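Local coordinates for protein tryptophan--tRNA ligase (Campylobacter jejuni subsp. jejuni, PDB 3TZL) that probably charges tRNA(Trp) with tryptophan at the expense of ATP, as a homodimeric class I aminoacyl-tRNA synthetase, caught here with tryptophan and ADP bound, at residues B[30-34]-B[35-39]; B[48-52]-B[53-57]; B[98-101]-B[102-105]; B[157-160]-B[161-165]; B[292-295]-B[296-300]. All blocks are in the same frame, centred on the assembly; numbering follows the deposited sequence.

Contact 1 of 5, residues B[30-34]-B[35-39]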
# COMPACT_ATOMS: atom_id res chain seq x y z
N ASP B 30 7.48 29.53 -12.55
CA ASP B 30 7.14 30.30 -13.74
C ASP B 30 6.26 29.51 -14.73
O ASP B 30 5.61 30.09 -15.59
CB ASP B 30 8.41 30.81 -14.44
CG ASP B 30 9.16 31.87 -13.62
OD1 ASP B 30 8.55 32.50 -12.73
OD2 ASP B 30 10.37 32.08 -13.88
N ALA B 31 6.23 28.19 -14.60
CA ALA B 31 5.43 27.38 -15.52
C ALA B 31 3.93 27.43 -15.18
O ALA B 31 3.09 27.04 -15.99
CB ALA B 31 5.93 25.94 -15.57
N GLN B 32 3.61 27.93 -13.99
CA GLN B 32 2.23 27.90 -13.48
C GLN B 32 1.20 28.63 -14.31
O GLN B 32 0.08 28.15 -14.44
CB GLN B 32 2.18 28.45 -12.06
CG GLN B 32 2.79 27.51 -11.04
CD GLN B 32 2.72 28.09 -9.65
OE1 GLN B 32 2.01 27.58 -8.80
NE2 GLN B 32 3.44 29.18 -9.42
N GLU B 33 1.55 29.80 -14.83
CA GLU B 33 0.59 30.61 -15.57
C GLU B 33 0.08 29.91 -16.83
O GLU B 33 -1.09 30.04 -17.18
CB GLU B 33 1.20 31.97 -15.93
CG GLU B 33 1.50 32.86 -14.73
CD GLU B 33 2.18 34.15 -15.13
OE1 GLU B 33 2.58 34.28 -16.31
OE2 GLU B 33 2.31 35.05 -14.27
N LYS B 34 0.96 29.17 -17.50
CA LYS B 34 0.62 28.61 -18.81
C LYS B 34 0.53 27.08 -18.83
O LYS B 34 0.16 26.49 -19.85
CB LYS B 34 1.58 29.11 -19.89
CG LYS B 34 1.31 30.55 -20.35
CD LYS B 34 1.96 30.83 -21.70
CE LYS B 34 1.72 32.25 -22.18
NZ LYS B 34 2.37 32.50 -23.50
N SER B 35 0.88 26.44 -17.72
CA SER B 35 0.72 24.99 -17.61
C SER B 35 -0.30 24.66 -16.53
O SER B 35 -0.57 25.47 -15.64
CB SER B 35 2.05 24.31 -17.29
OG SER B 35 2.82 24.08 -18.46
N GLN B 36 -0.88 23.47 -16.63
CA GLN B 36 -1.76 22.96 -15.58
C GLN B 36 -0.92 22.14 -14.61
O GLN B 36 -0.76 20.93 -14.81
CB GLN B 36 -2.86 22.10 -16.19
CG GLN B 36 -4.01 21.80 -15.23
CD GLN B 36 -4.91 20.68 -15.72
OE1 GLN B 36 -5.74 20.17 -14.97
NE2 GLN B 36 -4.74 20.28 -16.97
N MSE B 37 -0.40 22.79 -13.57
CA MSE B 37 0.59 22.18 -12.67
C MSE B 37 -0.03 21.51 -11.44
O MSE B 37 -0.78 22.14 -10.71
CB MSE B 37 1.60 23.23 -12.19
CG MSE B 37 2.37 23.97 -13.30
SE MSE B 37 3.81 22.86 -13.98
CE MSE B 37 5.00 22.87 -12.46
N PHE B 38 0.33 20.24 -11.19
CA PHE B 38 -0.03 19.54 -9.95
C PHE B 38 1.26 19.25 -9.21
O PHE B 38 2.18 18.68 -9.79
CB PHE B 38 -0.71 18.19 -10.26
CG PHE B 38 -2.18 18.31 -10.60
CD1 PHE B 38 -3.12 17.55 -9.94
CD2 PHE B 38 -2.61 19.21 -11.57
CE1 PHE B 38 -4.48 17.66 -10.25
CE2 PHE B 38 -3.98 19.33 -11.87
CZ PHE B 38 -4.90 18.55 -11.21
N MSE B 39 1.36 19.64 -7.94
CA MSE B 39 2.61 19.42 -7.21
C MSE B 39 2.24 18.94 -5.83
O MSE B 39 1.36 19.51 -5.19
CB MSE B 39 3.42 20.71 -7.09
CG MSE B 39 4.19 21.13 -8.35
SE MSE B 39 4.15 23.07 -8.56
CE MSE B 39 2.20 23.09 -8.60

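Contact 2 of 5, residues B[48-52]-B[53-57]. With PO4 (phosphate ion), chain K.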
# COMPACT_ATOMS: atom_id res chain seq x y z
N THR B 48 10.65 5.85 3.09
CA THR B 48 11.57 4.77 2.72
C THR B 48 12.98 4.97 3.28
O THR B 48 13.68 4.01 3.57
CB THR B 48 11.67 4.56 1.18
OG1 THR B 48 12.26 5.71 0.56
CG2 THR B 48 10.28 4.29 0.56
N SER B 49 13.41 6.22 3.45
CA SER B 49 14.76 6.45 3.99
C SER B 49 14.80 6.95 5.44
O SER B 49 15.88 7.19 5.97
CB SER B 49 15.55 7.39 3.08
OG SER B 49 14.76 8.50 2.72
N SER B 50 13.64 7.09 6.08
CA SER B 50 13.60 7.47 7.49
C SER B 50 12.31 7.01 8.14
O SER B 50 11.25 7.07 7.54
CB SER B 50 13.74 9.00 7.67
OG SER B 50 13.67 9.39 9.04
N GLN B 51 12.42 6.56 9.38
CA GLN B 51 11.23 6.28 10.18
C GLN B 51 11.22 7.12 11.48
O GLN B 51 10.59 6.76 12.48
CB GLN B 51 11.09 4.76 10.43
CG GLN B 51 10.99 3.95 9.09
CD GLN B 51 12.35 3.68 8.45
OE1 GLN B 51 13.29 3.24 9.10
NE2 GLN B 51 12.45 3.94 7.15
N ASP B 52 11.92 8.26 11.42
CA ASP B 52 11.96 9.22 12.52
C ASP B 52 10.80 10.20 12.34
O ASP B 52 10.93 11.20 11.63
CB ASP B 52 13.30 9.98 12.49
CG ASP B 52 13.51 10.90 13.71
OD1 ASP B 52 12.54 11.16 14.45
OD2 ASP B 52 14.67 11.36 13.91
N GLY B 53 9.68 9.90 12.98
CA GLY B 53 8.44 10.60 12.67
C GLY B 53 8.48 12.07 13.01
O GLY B 53 7.93 12.91 12.29
N GLU B 54 9.15 12.39 14.11
CA GLU B 54 9.34 13.77 14.53
C GLU B 54 10.00 14.59 13.43
O GLU B 54 9.56 15.69 13.11
CB GLU B 54 10.17 13.80 15.81
CG GLU B 54 10.08 15.11 16.58
CD GLU B 54 10.67 15.00 17.97
OE1 GLU B 54 11.32 15.97 18.41
OE2 GLU B 54 10.49 13.94 18.63
N LYS B 55 11.06 14.05 12.84
CA LYS B 55 11.76 14.75 11.78
C LYS B 55 10.93 14.81 10.49
O LYS B 55 10.87 15.84 9.82
CB LYS B 55 13.07 14.04 11.47
CG LYS B 55 13.76 14.61 10.26
CD LYS B 55 15.11 13.99 10.03
CE LYS B 55 15.00 12.62 9.43
NZ LYS B 55 16.31 12.25 8.85
N LEU B 56 10.29 13.69 10.16
CA LEU B 56 9.51 13.58 8.94
C LEU B 56 8.39 14.60 8.89
O LEU B 56 8.13 15.22 7.85
CB LEU B 56 8.94 12.17 8.83
CG LEU B 56 10.02 11.13 8.55
CD1 LEU B 56 9.43 9.73 8.51
CD2 LEU B 56 10.70 11.48 7.21
N LYS B 57 7.72 14.78 10.03
CA LYS B 57 6.61 15.72 10.12
C LYS B 57 7.11 17.14 9.86
O LYS B 57 6.48 17.90 9.15
CB LYS B 57 5.92 15.62 11.49
CG LYS B 57 4.62 16.41 11.61
CD LYS B 57 3.89 16.10 12.94
CE LYS B 57 2.44 16.57 12.91
NZ LYS B 57 1.54 15.83 13.87
P PO4 K . 17.00 15.50 6.00
O1 PO4 K . 16.65 14.63 7.19
O2 PO4 K . 16.67 16.94 6.36
O3 PO4 K . 18.48 15.37 5.71
O4 PO4 K . 16.22 15.05 4.79

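Contact 3 of 5, residues B[98-101]-B[102-105]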
# COMPACT_ATOMS: atom_id res chain seq x y z
N PHE B 98 -1.16 -5.61 -11.20
CA PHE B 98 -0.83 -5.47 -12.61
C PHE B 98 0.65 -5.20 -12.82
O PHE B 98 1.07 -4.82 -13.90
CB PHE B 98 -1.63 -4.34 -13.23
CG PHE B 98 -3.11 -4.57 -13.24
CD1 PHE B 98 -3.73 -5.21 -14.32
CD2 PHE B 98 -3.89 -4.11 -12.19
CE1 PHE B 98 -5.10 -5.40 -14.34
CE2 PHE B 98 -5.27 -4.28 -12.20
CZ PHE B 98 -5.88 -4.93 -13.28
N THR B 99 1.45 -5.38 -11.78
CA THR B 99 2.88 -5.10 -11.89
C THR B 99 3.68 -6.41 -11.87
O THR B 99 3.74 -7.06 -10.83
CB THR B 99 3.34 -4.19 -10.73
OG1 THR B 99 2.56 -2.99 -10.74
CG2 THR B 99 4.84 -3.84 -10.87
N PRO B 100 4.27 -6.81 -13.00
CA PRO B 100 5.12 -8.02 -12.94
C PRO B 100 6.38 -7.73 -12.13
O PRO B 100 6.94 -6.64 -12.23
CB PRO B 100 5.51 -8.28 -14.41
CG PRO B 100 4.64 -7.34 -15.25
CD PRO B 100 4.29 -6.18 -14.33
N MSE B 101 6.83 -8.72 -11.36
CA MSE B 101 8.02 -8.61 -10.53
C MSE B 101 9.26 -8.11 -11.27
O MSE B 101 9.99 -7.26 -10.74
CB MSE B 101 8.33 -9.96 -9.86
CG MSE B 101 7.43 -10.27 -8.69
SE MSE B 101 7.60 -9.01 -7.18
CE MSE B 101 9.24 -9.74 -6.43
N GLY B 102 9.51 -8.62 -12.48
CA GLY B 102 10.69 -8.26 -13.25
C GLY B 102 10.84 -6.76 -13.48
O GLY B 102 11.95 -6.23 -13.56
N LEU B 103 9.71 -6.07 -13.61
CA LEU B 103 9.74 -4.62 -13.76
C LEU B 103 10.43 -3.95 -12.56
O LEU B 103 11.16 -2.97 -12.72
CB LEU B 103 8.32 -4.09 -13.91
CG LEU B 103 7.91 -3.30 -15.15
CD1 LEU B 103 8.20 -4.08 -16.43
CD2 LEU B 103 6.43 -2.94 -15.05
N LEU B 104 10.18 -4.47 -11.36
CA LEU B 104 10.66 -3.82 -10.14
C LEU B 104 12.06 -4.32 -9.81
O LEU B 104 12.85 -3.57 -9.24
CB LEU B 104 9.71 -4.07 -8.95
CG LEU B 104 8.28 -3.52 -9.07
CD1 LEU B 104 7.42 -3.98 -7.91
CD2 LEU B 104 8.27 -1.99 -9.18
N GLU B 105 12.34 -5.57 -10.16
CA GLU B 105 13.68 -6.14 -9.97
C GLU B 105 14.70 -5.43 -10.85
O GLU B 105 15.89 -5.40 -10.52
CB GLU B 105 13.68 -7.65 -10.25
CG GLU B 105 12.97 -8.47 -9.19
CD GLU B 105 12.67 -9.89 -9.63
OE1 GLU B 105 13.03 -10.27 -10.77
OE2 GLU B 105 12.07 -10.64 -8.83

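Contact 4 of 5, residues B[157-160]-B[161-165]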
# COMPACT_ATOMS: atom_id res chain seq x y z
N ARG B 157 4.05 3.73 -16.96
CA ARG B 157 3.50 3.56 -18.28
C ARG B 157 3.17 2.09 -18.61
O ARG B 157 2.14 1.78 -19.20
CB ARG B 157 4.46 4.15 -19.30
CG ARG B 157 3.85 4.40 -20.64
CD ARG B 157 4.91 4.74 -21.68
NE ARG B 157 4.26 4.98 -22.97
CZ ARG B 157 3.80 6.16 -23.35
NH1 ARG B 157 3.22 6.30 -24.54
NH2 ARG B 157 3.93 7.21 -22.55
N ASP B 158 4.05 1.17 -18.19
CA ASP B 158 3.80 -0.25 -18.42
C ASP B 158 2.62 -0.76 -17.58
O ASP B 158 1.82 -1.59 -18.03
CB ASP B 158 5.05 -1.08 -18.14
CG ASP B 158 6.17 -0.83 -19.17
OD1 ASP B 158 5.86 -0.38 -20.30
OD2 ASP B 158 7.35 -1.07 -18.84
N ILE B 159 2.50 -0.27 -16.35
CA ILE B 159 1.38 -0.64 -15.51
C ILE B 159 0.07 -0.17 -16.14
O ILE B 159 -0.88 -0.95 -16.26
CB ILE B 159 1.53 -0.03 -14.10
CG1 ILE B 159 2.74 -0.63 -13.39
CG2 ILE B 159 0.27 -0.27 -13.30
CD1 ILE B 159 3.08 0.05 -12.02
N ALA B 160 0.03 1.09 -16.55
CA ALA B 160 -1.18 1.68 -17.12
C ALA B 160 -1.64 0.89 -18.34
O ALA B 160 -2.84 0.61 -18.50
CB ALA B 160 -0.93 3.13 -17.50
N LEU B 161 -0.69 0.56 -19.21
CA LEU B 161 -0.99 -0.23 -20.40
C LEU B 161 -1.58 -1.59 -20.04
O LEU B 161 -2.54 -2.03 -20.66
CB LEU B 161 0.26 -0.38 -21.26
CG LEU B 161 0.53 0.79 -22.21
CD1 LEU B 161 1.98 0.79 -22.70
CD2 LEU B 161 -0.45 0.71 -23.40
N LYS B 162 -1.00 -2.25 -19.04
CA LYS B 162 -1.53 -3.52 -18.58
C LYS B 162 -2.96 -3.36 -18.06
O LYS B 162 -3.84 -4.15 -18.40
CB LYS B 162 -0.63 -4.14 -17.51
CG LYS B 162 -0.82 -5.65 -17.36
CD LYS B 162 0.38 -6.29 -16.64
CE LYS B 162 0.12 -7.75 -16.25
NZ LYS B 162 -0.15 -8.61 -17.42
N VAL B 163 -3.19 -2.32 -17.26
CA VAL B 163 -4.51 -2.09 -16.68
C VAL B 163 -5.54 -1.82 -17.77
O VAL B 163 -6.62 -2.41 -17.78
CB VAL B 163 -4.49 -0.95 -15.64
CG1 VAL B 163 -5.91 -0.57 -15.26
CG2 VAL B 163 -3.69 -1.34 -14.39
N ASN B 164 -5.17 -0.95 -18.71
CA ASN B 164 -6.04 -0.58 -19.81
C ASN B 164 -6.35 -1.78 -20.70
O ASN B 164 -7.43 -1.88 -21.28
CB ASN B 164 -5.41 0.53 -20.69
CG ASN B 164 -5.39 1.89 -20.00
OD1 ASN B 164 -5.97 2.09 -18.94
ND2 ASN B 164 -4.72 2.85 -20.64
N ASN B 165 -5.38 -2.68 -20.84
CA ASN B 165 -5.58 -3.89 -21.63
C ASN B 165 -6.64 -4.78 -21.01
O ASN B 165 -7.35 -5.50 -21.70
CB ASN B 165 -4.28 -4.67 -21.78
CG ASN B 165 -3.57 -4.36 -23.08
OD1 ASN B 165 -4.21 -4.04 -24.08
ND2 ASN B 165 -2.25 -4.47 -23.07

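Contact 5 of 5, residues B[292-295]-B[296-300]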
# COMPACT_ATOMS: atom_id res chain seq x y z
N SER B 292 -1.75 27.10 11.48
CA SER B 292 -3.11 27.06 10.94
C SER B 292 -3.18 27.61 9.51
O SER B 292 -3.98 27.13 8.70
CB SER B 292 -4.11 27.80 11.86
OG SER B 292 -4.07 29.21 11.67
N HIS B 293 -2.33 28.58 9.19
CA HIS B 293 -2.38 29.15 7.85
C HIS B 293 -1.86 28.16 6.81
O HIS B 293 -2.43 28.03 5.72
CB HIS B 293 -1.60 30.46 7.76
CG HIS B 293 -1.84 31.21 6.48
ND1 HIS B 293 -0.92 32.10 5.96
CD2 HIS B 293 -2.89 31.20 5.63
CE1 HIS B 293 -1.40 32.60 4.83
NE2 HIS B 293 -2.59 32.07 4.61
N LEU B 294 -0.80 27.44 7.14
CA LEU B 294 -0.25 26.45 6.22
C LEU B 294 -1.25 25.32 6.04
O LEU B 294 -1.49 24.86 4.93
CB LEU B 294 1.11 25.94 6.71
CG LEU B 294 1.86 24.94 5.83
CD1 LEU B 294 2.16 25.53 4.45
CD2 LEU B 294 3.15 24.48 6.52
N LYS B 295 -1.87 24.89 7.14
CA LYS B 295 -2.89 23.85 7.10
C LYS B 295 -4.07 24.22 6.19
O LYS B 295 -4.53 23.39 5.40
CB LYS B 295 -3.37 23.55 8.52
CG LYS B 295 -4.27 22.34 8.65
CD LYS B 295 -4.52 22.01 10.12
CE LYS B 295 -5.83 22.60 10.60
NZ LYS B 295 -7.00 21.88 10.00
N GLU B 296 -4.55 25.45 6.31
CA GLU B 296 -5.64 25.95 5.47
C GLU B 296 -5.30 25.84 3.98
O GLU B 296 -6.13 25.45 3.16
CB GLU B 296 -6.02 27.40 5.84
CG GLU B 296 -6.77 27.56 7.19
CD GLU B 296 -7.14 29.02 7.55
OE1 GLU B 296 -6.56 29.97 6.98
OE2 GLU B 296 -8.02 29.20 8.42
N ILE B 297 -4.05 26.17 3.64
CA ILE B 297 -3.59 26.12 2.27
C ILE B 297 -3.43 24.67 1.78
O ILE B 297 -3.87 24.34 0.68
CB ILE B 297 -2.26 26.88 2.14
CG1 ILE B 297 -2.49 28.38 2.39
CG2 ILE B 297 -1.65 26.63 0.77
CD1 ILE B 297 -1.20 29.16 2.62
N LEU B 298 -2.80 23.82 2.59
CA LEU B 298 -2.68 22.41 2.25
C LEU B 298 -4.05 21.73 2.18
O LEU B 298 -4.25 20.86 1.35
CB LEU B 298 -1.77 21.69 3.26
CG LEU B 298 -0.31 22.12 3.11
CD1 LEU B 298 0.59 21.48 4.17
CD2 LEU B 298 0.17 21.80 1.70
N ASP B 299 -4.98 22.13 3.05
CA ASP B 299 -6.31 21.52 3.05
C ASP B 299 -7.06 21.86 1.78
O ASP B 299 -7.71 21.02 1.20
CB ASP B 299 -7.12 21.96 4.27
CG ASP B 299 -6.76 21.18 5.51
OD1 ASP B 299 -6.18 20.08 5.36
OD2 ASP B 299 -7.05 21.66 6.63
N PHE B 300 -6.92 23.10 1.33
CA PHE B 300 -7.50 23.53 0.07
C PHE B 300 -6.95 22.77 -1.13
O PHE B 300 -7.72 22.32 -1.98
CB PHE B 300 -7.29 25.03 -0.11
CG PHE B 300 -7.65 25.54 -1.47
CD1 PHE B 300 -8.87 25.22 -2.04
CD2 PHE B 300 -6.80 26.39 -2.15
CE1 PHE B 300 -9.22 25.72 -3.30
CE2 PHE B 300 -7.14 26.88 -3.40
CZ PHE B 300 -8.36 26.55 -3.98

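Contact 1 of 5, residues B[30-34]-B[35-39]
Ser-35 N donates to Ala-31 O at 2.9 Å, four residues back, and this bond closes the turn that leads out of helix 18-30. The N-H meets the oxygen at 135°, well short of straight, although the donor stands almost in line with the carbonyl. Packed beside this link is Met-37, a selenomethionine whose CB points back at the turn. Its SE lies 4.1 Å from Ala-31 CB, and its CG rests 3.9 Å from Gln-32 CA. A chi1 of -58° sets CG beside its own N and against Gln-32, and the bend at chi2 (-79°) turns SE to Ala-31. From Ser-35 the backbone runs into strand 36-41, which lies between strands 5-10 and 78-81 in the parallel sheet, so the turn is the joint between helix and second strand of a beta-alpha-beta unit in the Rossmann-type fold. On either side the strand pairs with its neighbours: Gln-36 and Phe-38 bond to strand 5-10, Met-37 and Met-39 to Val-78. Further out, the buried amide of Gln-32 is held at both ends, OE1 accepting from Ser-77 OG and Asp-73 N while NE2 donates to Gly-71 O and Val-29 O. Met-28 of helix 18-30 packs on Met-37 and Met-39.

Contact 2 of 5, residues B[48-52]-B[53-57]
Leu-56 carries the close-packed part of this helix start, folding back over the loop that precedes it. Its N-H bonds to Asp-52 O at 3.0 Å and 162°, the first full turn of helix 53-70, with Asp-52 at the N-cap position. The side chain follows: CD1 comes within 3.4 Å of Ser-50 O, and CD2 lies 4.0 Å from Ser-50 CB. Ser-50 is itself fixed by an ST turn, in which OG, swung opposite its own backbone N (chi1 179°), accepts from Asp-52 N at 3.2 Å. The other flank is looser and faces solvent. There the Asp-52 carboxylate passes across the base of Lys-55, CG 3.9 Å from Lys-55 CB, but the charged ends do not meet, OD2 and NZ being 5.4 Å apart. Lys-55 instead runs past Ser-50, its CE 3.5 Å from Ser-50 OG; the phosphate ion placed beside its NZ is doubtful. The contact joins helix 43-46 to helix 53-70 at the dimer interface: Gln-51 O accepts from Trp-167 NE1 of the second subunit, and Ile-320 of the same subunit, near the end of its helix 291-320, packs on Leu-56.

Contact 3 of 5, residues B[98-101]-B[102-105]
The first turn of the short helix 101-105, entered from the loop after helix 87-96, is built around Met-101 O. This carbonyl accepts two backbone N-H groups, from Leu-104 at 2.9 Å and from Glu-105 at 3.0 Å. They arrive differently: Glu-105 N lies nearly in line with the C=O, whereas Leu-104 N stands about 50° above the carbonyl plane. Leu-103 N reaches Pro-100 O at 3.1 Å in a similarly raised position. Side chains follow the same turn. Pro-100 and Leu-103 lie side by side and point the same way, CD against CD2 at 3.9 Å. Thr-99 meets Leu-104 at about a right angle through its methyl, CG2 being 3.9 Å from Leu-104 CG; a chi1 of -57° sends this methyl to the leucine and leaves OG1 to bond to Leu-95 O. Glu-105 leans back along the turn, and Glu-105 OE2 lies 3.8 Å from Met-101 CE, the methyl of a selenomethionine. Leu-104 is buried against Phe-125 and Pro-128 of helix 122-137, while His-122 of the second subunit packs on Thr-99 and Leu-104. The arrangement is that of a loop passing into the first turn of a short helix, here at the dimer interface of a class I synthetase.

Contact 4 of 5, residues B[157-160]-B[161-165]
Four consecutive backbone bonds of the i to i+4 kind cross from residues 157-160 to 161-165, the shortest running from Asn-164 N to Ala-160 O at 2.8 Å and 167°. Val-163 N follows at 2.9 Å from Ile-159 O, while Leu-161 and Lys-162 donate to Arg-157 O and Asp-158 O, the donors standing nearly 30° out of the carbonyl planes. This is regular alpha-helix, the second half of helix 150-167, which connects parallel strands 142-144 and 175-177 in a beta-alpha-beta crossover. Ile-159 and Val-163 share the inward face, one turn apart; their CG2 methyls are 4.2 Å from each other, and both residues pack on Leu-95 of helix 87-96. Ala-160 turns its methyl to Leu-136 of helix 122-137. Leu-161, on an exposed side, arches over the helix backbone, with CD1 3.6 Å from Arg-157 O. Arg-157 sends its extended chain off the helix, and NH2 makes a weak bond to Pro-174 O ahead of strand 175-177. The amide of Asn-164 holds the loop that follows the helix, since OD1 accepts from both Ile-170 N and Phe-171 N. A chi1 of -72° folds that amide back along the helix, leaving CG 3.2 Å from Ala-160 O.

Contact 5 of 5, residues B[292-295]-B[296-300]
With CG opposite the backbone N (chi1 -169°), the His-293 ring is thrown along the helix surface to a place where Ile-297, one turn on, can cover it. In Ile-297 chi1 is -66°, which sets CG1 beside its own N and lays CD1 over one face of the imidazole. The methyl sits 4.0 Å from the ring centroid and 19° off the normal, a CH-pi contact displaced toward NE2, its nearest ring atom. The imidazole's rotation is fixed from outside, since ND1 is hydrogen-bonded to Glu-286 OE2, and Leu-287 of the same helix 278-289 packs on both His-293 and Ile-297.

On the buried side Leu-294 and Leu-298 meet with CG 4.0 Å from CD1, and Leu-294 continues onto Leu-61, Ala-64 and Leu-68 of helix 53-70. Lys-295 bends at its last two torsions to bring NZ within 3.4 Å of Asp-299 OD2, a salt bridge with only a weak hydrogen bond in it. Beneath these pairs the backbone keeps i to i+4 bonds, the straightest from Leu-298 N to Leu-294 O at 2.9 Å. Side chains paired four residues apart, apolar within and charged without, are the pattern of an amphipathic helix, here the long C-terminal helix 291-320.

In the fold
From the N terminus, contact 1 closes the turn between helix 18-30 and strand 36-41, and contact 2 starts helix 53-70 on the opposite side of the chain's centre. Contact 3 begins helix 101-105, contact 4 lies within helix 150-167, and contact 5 within the C-terminal helix 291-320. All five are local and in series; none nests or crosses another. Contacts 3 and 4 meet directly, Phe-98 packing on Val-163 and Leu-103 on Asp-158. Contact 5 approaches contacts 1 and 2 to about 7 and 8 Å between nearest atoms without touching, and rests on helix 53-70, which contact 2 begins. Contacts 2 and 3 both reach the second subunit.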